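Local coordinates for protein chitin binding domain (Burkholderia pseudomallei, PDB 3UAM) that probably binds chitin and may cleave polysaccharide chains oxidatively, like lytic polysaccharide monooxygenases, at residues E28-Y33 against V210-F215; E47-K52 against T203-Y208; H124-W129 against A196-A201; P136-Q141 against T189-L194. All blocks are in the same frame, centred on the assembly; numbering follows the deposited sequence.

Interaction 1. Residues E28-Y33 against V210-F215; sequences ESRAVY and VIDLNF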
# COMPACT_ATOMS: atom_id res chain seq x y z
N GLU A 28 -7.82 2.35 -9.69
CA GLU A 28 -8.41 1.31 -8.88
C GLU A 28 -7.31 0.32 -8.48
O GLU A 28 -6.57 -0.19 -9.34
CB GLU A 28 -9.51 0.57 -9.65
CG GLU A 28 -10.78 1.39 -9.90
CD GLU A 28 -10.71 2.28 -11.15
OE1 GLU A 28 -9.63 2.53 -11.72
OE2 GLU A 28 -11.79 2.72 -11.58
N SER A 29 -7.24 0.03 -7.19
CA SER A 29 -6.30 -0.94 -6.71
C SER A 29 -6.80 -2.33 -7.12
O SER A 29 -7.96 -2.50 -7.53
CB SER A 29 -6.16 -0.83 -5.19
OG SER A 29 -7.29 -1.36 -4.53
N ARG A 30 -5.91 -3.32 -7.02
CA ARG A 30 -6.27 -4.69 -7.31
C ARG A 30 -7.49 -5.10 -6.49
O ARG A 30 -8.40 -5.74 -7.03
CB ARG A 30 -5.09 -5.60 -7.02
CG ARG A 30 -5.34 -7.06 -7.31
CD ARG A 30 -4.17 -7.91 -6.88
NE ARG A 30 -2.95 -7.64 -7.65
CZ ARG A 30 -1.80 -8.31 -7.47
NH1 ARG A 30 -1.73 -9.30 -6.60
NH2 ARG A 30 -0.71 -8.03 -8.19
N ALA A 31 -7.51 -4.74 -5.22
CA ALA A 31 -8.60 -5.14 -4.33
C ALA A 31 -9.90 -4.45 -4.72
O ALA A 31 -10.96 -5.08 -4.71
CB ALA A 31 -8.27 -4.87 -2.87
N VAL A 32 -9.82 -3.17 -5.08
CA VAL A 32 -11.01 -2.42 -5.56
C VAL A 32 -11.61 -3.08 -6.80
O VAL A 32 -12.83 -3.24 -6.91
CB VAL A 32 -10.69 -0.94 -5.83
CG1 VAL A 32 -11.79 -0.26 -6.65
CG2 VAL A 32 -10.47 -0.22 -4.51
N TYR A 33 -10.75 -3.50 -7.73
CA TYR A 33 -11.25 -4.19 -8.91
C TYR A 33 -11.91 -5.52 -8.52
O TYR A 33 -12.90 -5.91 -9.13
CB TYR A 33 -10.13 -4.48 -9.90
CG TYR A 33 -9.82 -3.44 -10.93
CD1 TYR A 33 -10.81 -2.68 -11.55
CD2 TYR A 33 -8.52 -3.28 -11.37
CE1 TYR A 33 -10.49 -1.76 -12.54
CE2 TYR A 33 -8.19 -2.36 -12.33
CZ TYR A 33 -9.16 -1.61 -12.92
OH TYR A 33 -8.77 -0.76 -13.90
N VAL A 210 -1.87 -2.75 -3.45
CA VAL A 210 -1.26 -3.07 -4.73
C VAL A 210 -2.09 -2.56 -5.91
O VAL A 210 -3.30 -2.66 -5.92
CB VAL A 210 -1.01 -4.61 -4.81
CG1 VAL A 210 -0.84 -5.08 -6.24
CG2 VAL A 210 0.23 -4.95 -4.00
N ILE A 211 -1.39 -1.95 -6.87
CA ILE A 211 -1.99 -1.38 -8.07
C ILE A 211 -1.23 -1.96 -9.24
O ILE A 211 0.02 -1.90 -9.28
CB ILE A 211 -1.83 0.15 -8.15
CG1 ILE A 211 -2.41 0.81 -6.90
CG2 ILE A 211 -2.54 0.69 -9.39
CD1 ILE A 211 -1.98 2.25 -6.70
N ASP A 212 -1.98 -2.54 -10.17
CA ASP A 212 -1.39 -3.28 -11.27
C ASP A 212 -1.32 -2.39 -12.50
O ASP A 212 -2.31 -1.80 -12.89
CB ASP A 212 -2.23 -4.51 -11.57
CG ASP A 212 -2.13 -5.56 -10.48
OD1 ASP A 212 -1.01 -6.09 -10.22
OD2 ASP A 212 -3.21 -5.88 -9.91
N LEU A 213 -0.13 -2.32 -13.10
CA LEU A 213 0.18 -1.40 -14.19
C LEU A 213 0.73 -2.14 -15.41
O LEU A 213 1.47 -3.12 -15.27
CB LEU A 213 1.23 -0.38 -13.72
CG LEU A 213 0.92 0.43 -12.46
CD1 LEU A 213 2.09 1.36 -12.15
CD2 LEU A 213 -0.39 1.20 -12.56
N ASN A 214 0.37 -1.65 -16.60
CA ASN A 214 0.94 -2.12 -17.84
C ASN A 214 1.55 -0.95 -18.60
O ASN A 214 0.84 -0.10 -19.13
CB ASN A 214 -0.12 -2.79 -18.71
CG ASN A 214 0.51 -3.59 -19.84
OD1 ASN A 214 1.46 -4.34 -19.61
ND2 ASN A 214 -0.02 -3.45 -21.05
N PHE A 215 2.87 -0.92 -18.65
CA PHE A 215 3.60 0.17 -19.27
C PHE A 215 3.75 -0.15 -20.74
O PHE A 215 4.16 -1.26 -21.10
CB PHE A 215 5.00 0.32 -18.66
CG PHE A 215 5.02 1.05 -17.34
CD1 PHE A 215 4.74 0.38 -16.16
CD2 PHE A 215 5.41 2.37 -17.26
CE1 PHE A 215 4.81 1.02 -14.95
CE2 PHE A 215 5.47 3.03 -16.04
CZ PHE A 215 5.18 2.35 -14.88
O HOH W 1 -4.94 -2.36 -9.93
O HOH W 2 -5.10 -3.84 -3.88
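The Arg30 guanidinium lies nearly coplanar with the Asp212 carboxylate, the two planes 8° apart, so the acid meets it squarely at the edge. Over one face of the guanidinium sits Val210 CG1, 3.5 Å from Arg30 NH2 and displaced toward the rim. The grip is side-on: Arg30 NE reaches Asp212 OD2 at 2.9 Å and Arg30 NH2 reaches Asp212 OD1 at 2.8 Å, each using the syn lone pair of its oxygen. The Arg30 chain leaves the backbone with CG anti to N (chi1 -179°) and bends at chi3, which turns NE and NH2 together onto the acid. Arg30 NH1 bonds Leu94 O, Trp103 adds a cation-pi contact, and Asp212 OD1 also takes Tyr191 OH, so this buried ion pair is held from several directions.

In the fold, this is where the first turn of helix 30-36 is fastened to strand 205-215. Arg30 N bonds Val210 O at 2.9 Å, nearly straight at 171°. Just before it, Ser29 is the N-cap: its OG accepts from Val32 N at 3.2 Å and also bonds Gln209 OE1. Two waters bridge the seam. One donates to Glu28 O and accepts from Asp212 N, while the other accepts from Ala31 N and donates to Val210 O, which therefore receives two hydrogen bonds.

Interaction 2. Residues E47-K52 against T203-Y208; sequences ELEGGK and TANAFY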
# COMPACT_ATOMS: atom_id res chain seq x y z
N GLU A 47 -9.45 -3.32 4.50
CA GLU A 47 -8.82 -3.88 5.69
C GLU A 47 -7.64 -4.80 5.31
O GLU A 47 -7.46 -5.87 5.91
CB GLU A 47 -9.85 -4.64 6.52
CG GLU A 47 -10.87 -3.75 7.20
CD GLU A 47 -12.05 -4.50 7.81
OE1 GLU A 47 -11.94 -5.70 8.13
OE2 GLU A 47 -13.12 -3.88 7.98
N LEU A 48 -6.83 -4.35 4.36
CA LEU A 48 -5.63 -5.06 3.97
C LEU A 48 -4.52 -4.55 4.89
O LEU A 48 -3.59 -3.86 4.47
CB LEU A 48 -5.34 -4.86 2.48
CG LEU A 48 -6.47 -5.31 1.53
CD1 LEU A 48 -6.04 -5.13 0.07
CD2 LEU A 48 -6.95 -6.75 1.80
N GLU A 49 -4.66 -4.91 6.17
CA GLU A 49 -3.93 -4.31 7.27
C GLU A 49 -2.96 -5.33 7.87
O GLU A 49 -3.33 -6.43 8.27
CB GLU A 49 -4.95 -3.85 8.32
CG GLU A 49 -4.36 -3.00 9.42
CD GLU A 49 -5.34 -2.65 10.52
OE1 GLU A 49 -6.56 -2.91 10.41
OE2 GLU A 49 -4.88 -2.10 11.54
N GLY A 50 -1.68 -4.99 7.83
CA GLY A 50 -0.68 -5.81 8.49
C GLY A 50 0.41 -4.92 9.02
O GLY A 50 0.30 -3.69 8.95
N GLY A 51 1.47 -5.54 9.53
CA GLY A 51 2.56 -4.80 10.15
C GLY A 51 3.15 -3.79 9.20
O GLY A 51 3.34 -4.10 8.02
N LYS A 52 3.44 -2.60 9.71
CA LYS A 52 4.08 -1.54 8.92
C LYS A 52 5.60 -1.74 8.78
O LYS A 52 6.19 -2.62 9.38
CB LYS A 52 3.76 -0.14 9.52
CG LYS A 52 4.28 0.08 10.93
CD LYS A 52 3.75 1.37 11.53
CE LYS A 52 4.07 1.49 13.00
NZ LYS A 52 3.62 2.79 13.58
N THR A 203 -0.54 2.78 15.79
CA THR A 203 -0.71 1.34 15.82
C THR A 203 0.48 0.64 15.21
O THR A 203 1.41 1.26 14.67
CB THR A 203 -1.99 0.86 15.08
OG1 THR A 203 -1.73 0.81 13.68
CG2 THR A 203 -3.26 1.78 15.42
N ALA A 204 0.46 -0.67 15.31
CA ALA A 204 1.49 -1.52 14.76
C ALA A 204 1.47 -1.64 13.23
O ALA A 204 2.37 -2.27 12.66
CB ALA A 204 1.33 -2.91 15.36
N ASN A 205 0.43 -1.09 12.58
CA ASN A 205 0.06 -1.54 11.24
C ASN A 205 0.10 -0.48 10.14
O ASN A 205 0.25 0.74 10.40
CB ASN A 205 -1.35 -2.16 11.26
CG ASN A 205 -1.44 -3.41 12.12
OD1 ASN A 205 -0.49 -4.15 12.25
ND2 ASN A 205 -2.60 -3.65 12.66
N ALA A 206 0.03 -1.00 8.92
CA ALA A 206 -0.12 -0.23 7.69
C ALA A 206 -1.16 -0.91 6.81
O ALA A 206 -1.43 -2.10 6.95
CB ALA A 206 1.20 -0.16 6.94
N PHE A 207 -1.75 -0.14 5.90
CA PHE A 207 -2.67 -0.67 4.92
C PHE A 207 -1.94 -0.78 3.58
O PHE A 207 -1.26 0.15 3.14
CB PHE A 207 -3.91 0.21 4.80
CG PHE A 207 -4.77 0.22 6.05
CD1 PHE A 207 -4.29 0.74 7.24
CD2 PHE A 207 -6.05 -0.34 6.05
CE1 PHE A 207 -5.07 0.71 8.41
CE2 PHE A 207 -6.83 -0.36 7.19
CZ PHE A 207 -6.34 0.16 8.38
N TYR A 208 -2.12 -1.92 2.93
CA TYR A 208 -1.38 -2.31 1.73
C TYR A 208 -2.31 -2.35 0.52
O TYR A 208 -3.26 -3.12 0.48
CB TYR A 208 -0.74 -3.69 1.97
CG TYR A 208 0.43 -3.63 2.90
CD1 TYR A 208 0.25 -3.65 4.28
CD2 TYR A 208 1.73 -3.59 2.42
CE1 TYR A 208 1.34 -3.59 5.15
CE2 TYR A 208 2.82 -3.52 3.27
CZ TYR A 208 2.63 -3.51 4.63
OH TYR A 208 3.72 -3.47 5.49
O HOH W 3 -4.01 0.23 12.43
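The edge of the Tyr208 ring meets the carbonyls of Leu48, Gly50 and Gly51, and Tyr208 OH donates to Gly51 O at 2.6 Å, in the carbonyl plane. This is the tight part: strand 49-51 pairs antiparallel with strand 205-208 on an outer flank of the mixed sheet. Gly50 and Ala206 form the hydrogen-bonded pair, Ala206 N reaching Gly50 O at 2.7 Å, and Tyr208 N bonds Leu48 O beyond it. Lys52 CB touches Ala206 CB at 3.6 Å, after which the lysine runs extended alongside residues 203-205 until NZ meets Thr203 O at 2.9 Å.

The looser side is the corner of Glu49, Asn205 and Thr203, all partly exposed. Glu49 CG rests over one face of the Phe207 ring, 4.1 Å from its centroid, a CH-pi contact. With CG anti to the backbone N (chi1 -170°), the extended glutamate runs beside the ring to Asn205. There Asn205 ND2 donates to Glu49 OE2 at 3.0 Å from above the carboxylate plane, and a water links the same oxygen to Thr203 OG1.

With Val200 O and Val70 O, three carbonyls accept from Lys52 NZ, which would probably favour its charged form, whereas the Glu49 carboxylate depends partly on water.

Interaction 3. Residues H124-W129 against A196-A201; sequences HKTRRW and AVWDVA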
# COMPACT_ATOMS: atom_id res chain seq x y z
N HIS A 124 -7.09 6.87 10.37
CA HIS A 124 -6.09 6.81 11.44
C HIS A 124 -5.18 8.00 11.45
O HIS A 124 -4.98 8.67 10.41
CB HIS A 124 -5.22 5.58 11.22
CG HIS A 124 -5.81 4.31 11.74
ND1 HIS A 124 -5.97 4.09 13.05
CD2 HIS A 124 -6.26 3.17 11.08
CE1 HIS A 124 -6.49 2.85 13.24
NE2 HIS A 124 -6.66 2.28 12.03
N LYS A 125 -4.58 8.28 12.61
CA LYS A 125 -3.38 9.14 12.66
C LYS A 125 -2.28 8.55 11.78
O LYS A 125 -1.91 7.42 11.94
CB LYS A 125 -2.87 9.25 14.09
CG LYS A 125 -3.78 10.04 15.00
CD LYS A 125 -3.23 10.11 16.42
CE LYS A 125 -4.15 10.94 17.32
NZ LYS A 125 -3.62 11.08 18.71
N THR A 126 -1.76 9.33 10.85
CA THR A 126 -0.88 8.82 9.79
C THR A 126 0.56 9.32 9.91
O THR A 126 0.78 10.52 10.00
CB THR A 126 -1.40 9.27 8.43
OG1 THR A 126 -2.74 8.79 8.26
CG2 THR A 126 -0.50 8.76 7.29
N ARG A 127 1.53 8.42 9.87
CA ARG A 127 2.93 8.83 9.82
C ARG A 127 3.37 9.12 8.39
O ARG A 127 4.02 10.12 8.15
CB ARG A 127 3.87 7.80 10.46
CG ARG A 127 5.33 8.25 10.51
CD ARG A 127 5.49 9.64 11.12
NE ARG A 127 4.92 9.73 12.45
CZ ARG A 127 4.61 10.87 13.08
NH1 ARG A 127 4.76 12.03 12.48
NH2 ARG A 127 4.07 10.83 14.30
N ARG A 128 3.02 8.25 7.46
CA ARG A 128 3.43 8.41 6.07
C ARG A 128 2.58 7.58 5.09
O ARG A 128 1.82 6.68 5.49
CB ARG A 128 4.91 8.05 5.91
CG ARG A 128 5.22 6.57 6.09
CD ARG A 128 6.68 6.17 5.88
NE ARG A 128 7.60 6.83 6.82
CZ ARG A 128 7.67 6.55 8.12
NH1 ARG A 128 6.86 5.64 8.66
NH2 ARG A 128 8.54 7.19 8.88
N TRP A 129 2.71 7.92 3.81
CA TRP A 129 2.31 7.09 2.71
C TRP A 129 3.54 6.88 1.89
O TRP A 129 4.32 7.82 1.69
CB TRP A 129 1.30 7.80 1.83
CG TRP A 129 -0.01 8.12 2.45
CD1 TRP A 129 -1.22 7.43 2.31
CD2 TRP A 129 -0.32 9.26 3.30
NE1 TRP A 129 -2.22 8.07 3.00
CE2 TRP A 129 -1.75 9.17 3.61
CE3 TRP A 129 0.41 10.34 3.78
CZ2 TRP A 129 -2.39 10.11 4.40
CZ3 TRP A 129 -0.24 11.28 4.58
CH2 TRP A 129 -1.62 11.16 4.88
N ALA A 196 1.15 0.72 -2.89
CA ALA A 196 0.86 1.93 -2.11
C ALA A 196 0.60 1.49 -0.68
O ALA A 196 -0.24 0.59 -0.46
CB ALA A 196 -0.35 2.65 -2.70
N VAL A 197 1.30 2.12 0.28
CA VAL A 197 1.25 1.72 1.69
C VAL A 197 0.99 2.92 2.61
O VAL A 197 1.71 3.92 2.55
CB VAL A 197 2.55 1.03 2.14
CG1 VAL A 197 2.42 0.47 3.57
CG2 VAL A 197 2.95 -0.06 1.15
N TRP A 198 0.00 2.78 3.49
CA TRP A 198 -0.42 3.81 4.43
C TRP A 198 -0.07 3.42 5.84
O TRP A 198 -0.68 2.51 6.37
CB TRP A 198 -1.92 3.98 4.27
CG TRP A 198 -2.60 4.90 5.27
CD1 TRP A 198 -2.14 6.10 5.75
CD2 TRP A 198 -3.89 4.70 5.89
NE1 TRP A 198 -3.04 6.65 6.62
CE2 TRP A 198 -4.12 5.87 6.73
CE3 TRP A 198 -4.89 3.75 5.78
CZ2 TRP A 198 -5.25 6.01 7.49
CZ3 TRP A 198 -6.04 3.91 6.55
CH2 TRP A 198 -6.21 5.02 7.38
N ASP A 199 0.91 4.10 6.46
CA ASP A 199 1.46 3.77 7.80
C ASP A 199 0.72 4.53 8.90
O ASP A 199 0.64 5.78 8.89
CB ASP A 199 2.92 4.18 7.95
CG ASP A 199 3.91 3.27 7.24
OD1 ASP A 199 3.52 2.36 6.47
OD2 ASP A 199 5.12 3.51 7.49
N VAL A 200 0.25 3.79 9.90
CA VAL A 200 -0.48 4.34 11.02
C VAL A 200 0.49 4.63 12.16
O VAL A 200 1.26 3.74 12.59
CB VAL A 200 -1.58 3.37 11.49
CG1 VAL A 200 -2.32 3.92 12.71
CG2 VAL A 200 -2.55 3.07 10.34
N ALA A 201 0.45 5.85 12.67
CA ALA A 201 1.41 6.32 13.66
C ALA A 201 1.26 5.63 15.01
O ALA A 201 2.27 5.24 15.62
CB ALA A 201 1.28 7.82 13.85
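Trp129 and Trp198 run side by side, their planes 14° apart but slid so far that the rings barely overlap. Trp198 CD1 lies over one face of the Trp129 ring, toward its rim and 3.4 Å from Trp129 NE1, which itself bonds Tyr120 OH; Thr126 CG2 is on the same face. The threonine crosses Trp198 at about a right angle, and Trp198 NE1 donates to Thr126 OG1 at 2.7 Å, in the indole plane. With CG anti to the backbone N (chi1 173°), the Trp198 ring swings toward residues 124-126, where CZ2 meets His124 CB at 3.8 Å. The His124 ring is oblique to the indole, and its CG packs on Val200 CG1 at 3.6 Å.

In a salt bridge, Arg128 NH1 reaches Asp199 OD2 at 3.0 Å on the anti lone pair, the guanidinium and carboxylate planes standing 73° apart. A glycerol, probably from the crystallisation liquor, bonds the same oxygen. The chain turns a corner at Arg127: Arg127 N bonds Asp199 O, and Asp199 N bonds Arg128 O.

The arginines meet acids, while Trp129, Trp198 and His124 cluster together. Asp199, Asp63 and Asp65 share the buried Arg128 charge, which would probably favour their ionised form; Asp69 pairs with Arg127.

Interaction 4. Residues P136-Q141 against T189-L194; sequences PGWDTQ and TGYHVL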
# COMPACT_ATOMS: atom_id res chain seq x y z
N PRO A 136 12.71 -3.15 -13.04
CA PRO A 136 12.74 -3.63 -14.40
C PRO A 136 13.21 -5.06 -14.34
O PRO A 136 14.15 -5.36 -13.60
CB PRO A 136 13.81 -2.76 -15.09
CG PRO A 136 14.08 -1.63 -14.17
CD PRO A 136 13.62 -2.01 -12.81
N GLY A 137 12.60 -5.96 -15.06
CA GLY A 137 13.11 -7.33 -15.04
C GLY A 137 12.65 -8.17 -13.85
O GLY A 137 13.16 -9.27 -13.66
N TRP A 138 11.68 -7.71 -13.06
CA TRP A 138 11.12 -8.59 -12.03
C TRP A 138 10.37 -9.75 -12.66
O TRP A 138 9.84 -9.62 -13.75
CB TRP A 138 10.23 -7.84 -11.05
CG TRP A 138 8.88 -7.49 -11.58
CD1 TRP A 138 8.58 -6.56 -12.57
CD2 TRP A 138 7.58 -8.02 -11.14
NE1 TRP A 138 7.22 -6.49 -12.77
CE2 TRP A 138 6.57 -7.35 -11.94
CE3 TRP A 138 7.18 -8.97 -10.21
CZ2 TRP A 138 5.21 -7.61 -11.79
CZ3 TRP A 138 5.81 -9.24 -10.06
CH2 TRP A 138 4.86 -8.57 -10.84
N ASP A 139 10.37 -10.89 -11.97
CA ASP A 139 9.68 -12.10 -12.44
C ASP A 139 8.17 -11.87 -12.32
O ASP A 139 7.56 -12.14 -11.30
CB ASP A 139 10.11 -13.31 -11.58
CG ASP A 139 9.40 -14.61 -11.97
OD1 ASP A 139 8.72 -14.70 -13.03
OD2 ASP A 139 9.55 -15.57 -11.18
N THR A 140 7.59 -11.37 -13.39
CA THR A 140 6.22 -10.86 -13.33
C THR A 140 5.18 -11.93 -13.09
O THR A 140 4.05 -11.60 -12.78
CB THR A 140 5.81 -10.14 -14.64
OG1 THR A 140 5.61 -11.11 -15.66
CG2 THR A 140 6.90 -9.10 -15.07
N GLN A 141 5.53 -13.20 -13.28
CA GLN A 141 4.60 -14.30 -13.09
C GLN A 141 4.64 -14.92 -11.67
O GLN A 141 3.90 -15.85 -11.37
CB GLN A 141 4.86 -15.36 -14.16
CG GLN A 141 4.70 -14.80 -15.57
CD GLN A 141 3.29 -14.26 -15.81
OE1 GLN A 141 2.37 -15.02 -16.01
NE2 GLN A 141 3.12 -12.93 -15.77
N THR A 189 8.73 -0.96 -19.03
CA THR A 189 7.89 -1.59 -20.04
C THR A 189 7.20 -2.83 -19.43
O THR A 189 7.73 -3.47 -18.54
CB THR A 189 8.72 -2.06 -21.23
OG1 THR A 189 9.71 -1.07 -21.51
CG2 THR A 189 7.85 -2.27 -22.47
N GLY A 190 6.00 -3.15 -19.93
CA GLY A 190 5.31 -4.37 -19.52
C GLY A 190 4.67 -4.24 -18.15
O GLY A 190 4.47 -3.15 -17.64
N TYR A 191 4.37 -5.39 -17.55
CA TYR A 191 3.62 -5.45 -16.28
C TYR A 191 4.52 -5.09 -15.09
O TYR A 191 5.64 -5.62 -14.94
CB TYR A 191 2.99 -6.84 -16.11
CG TYR A 191 2.32 -7.12 -14.78
CD1 TYR A 191 1.54 -6.18 -14.12
CD2 TYR A 191 2.43 -8.37 -14.21
CE1 TYR A 191 0.94 -6.47 -12.92
CE2 TYR A 191 1.83 -8.68 -13.02
CZ TYR A 191 1.08 -7.73 -12.37
OH TYR A 191 0.49 -8.08 -11.17
N HIS A 192 4.02 -4.15 -14.29
CA HIS A 192 4.66 -3.71 -13.08
C HIS A 192 3.66 -3.48 -11.99
O HIS A 192 2.45 -3.28 -12.25
CB HIS A 192 5.48 -2.47 -13.35
CG HIS A 192 6.71 -2.77 -14.14
ND1 HIS A 192 7.83 -3.26 -13.57
CD2 HIS A 192 6.93 -2.76 -15.51
CE1 HIS A 192 8.74 -3.52 -14.54
NE2 HIS A 192 8.19 -3.21 -15.72
N VAL A 193 4.13 -3.59 -10.75
CA VAL A 193 3.27 -3.35 -9.61
C VAL A 193 3.71 -2.10 -8.86
O VAL A 193 4.88 -1.92 -8.57
CB VAL A 193 3.22 -4.58 -8.70
CG1 VAL A 193 2.54 -4.25 -7.37
CG2 VAL A 193 2.52 -5.71 -9.45
N LEU A 194 2.74 -1.23 -8.57
CA LEU A 194 2.92 -0.09 -7.69
C LEU A 194 2.25 -0.44 -6.38
O LEU A 194 1.02 -0.63 -6.33
CB LEU A 194 2.27 1.15 -8.30
CG LEU A 194 2.40 2.48 -7.53
CD1 LEU A 194 3.82 2.96 -7.49
CD2 LEU A 194 1.50 3.55 -8.16
O HOH W 4 10.71 -4.66 -17.01
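Trp138 reaches from the 136-141 loop onto strand 190-200, where its indole is wedged among Tyr191, His192 and Val193. Its CB already points at the strand, and with CG between the backbone N and the carbonyl carbon (chi1 76°) the indole is laid back over its own loop, Thr140 CA standing over one of its faces. From CG the near edge of the ring comes to CD1, which is 3.5 Å from His192 ND1. Next along, NE1 donates to Tyr191 O at 2.8 Å; the bond is bent, with an angle of 151° at the hydrogen, and the acceptor is tilted from the indole plane. Passing CE2, CZ2 lies over the Tyr191 ring near its rim, 3.8 Å from CE2 of that ring. At the far tip, CH2 touches Tyr191 CE2 at 3.7 Å and Val193 CG2 at 3.9 Å. The six-membered ring of Trp138 and the ring of Tyr191 are oblique to each other, their planes 59° apart.

Thr140 adds a second hold, its CB lying 3.8 Å from Tyr191 CD2. His192 ND1 is tied to Thr134 OG1, which fixes the imidazole beside the indole, and Lys105 makes a cation-pi contact with Tyr191. A water bound to Gly137 N makes a weak bond to His192 NE2. Trp138 and His148 form an edge-to-face pair. Together Trp138, Tyr191 and His192 form an aromatic cluster, by which a long loop is pinned to one end of a strand in the beta-sandwich core characteristic of lytic polysaccharide monooxygenases.

In the fold
All four contacts converge on two neighbouring antiparallel strands: interactions 1 and 2 use 205-215, interactions 3 and 4 use 190-200. Interactions 1 and 4 lie on one side of the chain's centre and meet directly through Asp212 and Tyr191. On the opposite side, interactions 2 and 3 sit about 9 Å apart, centre to centre, and are joined by Lys52 and Val200. Interactions 1, 3 and 4 are buried, interaction 2 only partly. Interaction 1 pairs arginine with aspartate, and interaction 3 adds an aromatic cluster to its salt bridge. Interaction 2 is mostly backbone pairing with a water-linked edge. Interaction 4, farthest out at about 17 Å from the chain's centre to its own, relies on aromatic rings and one indole bond to hold a loop.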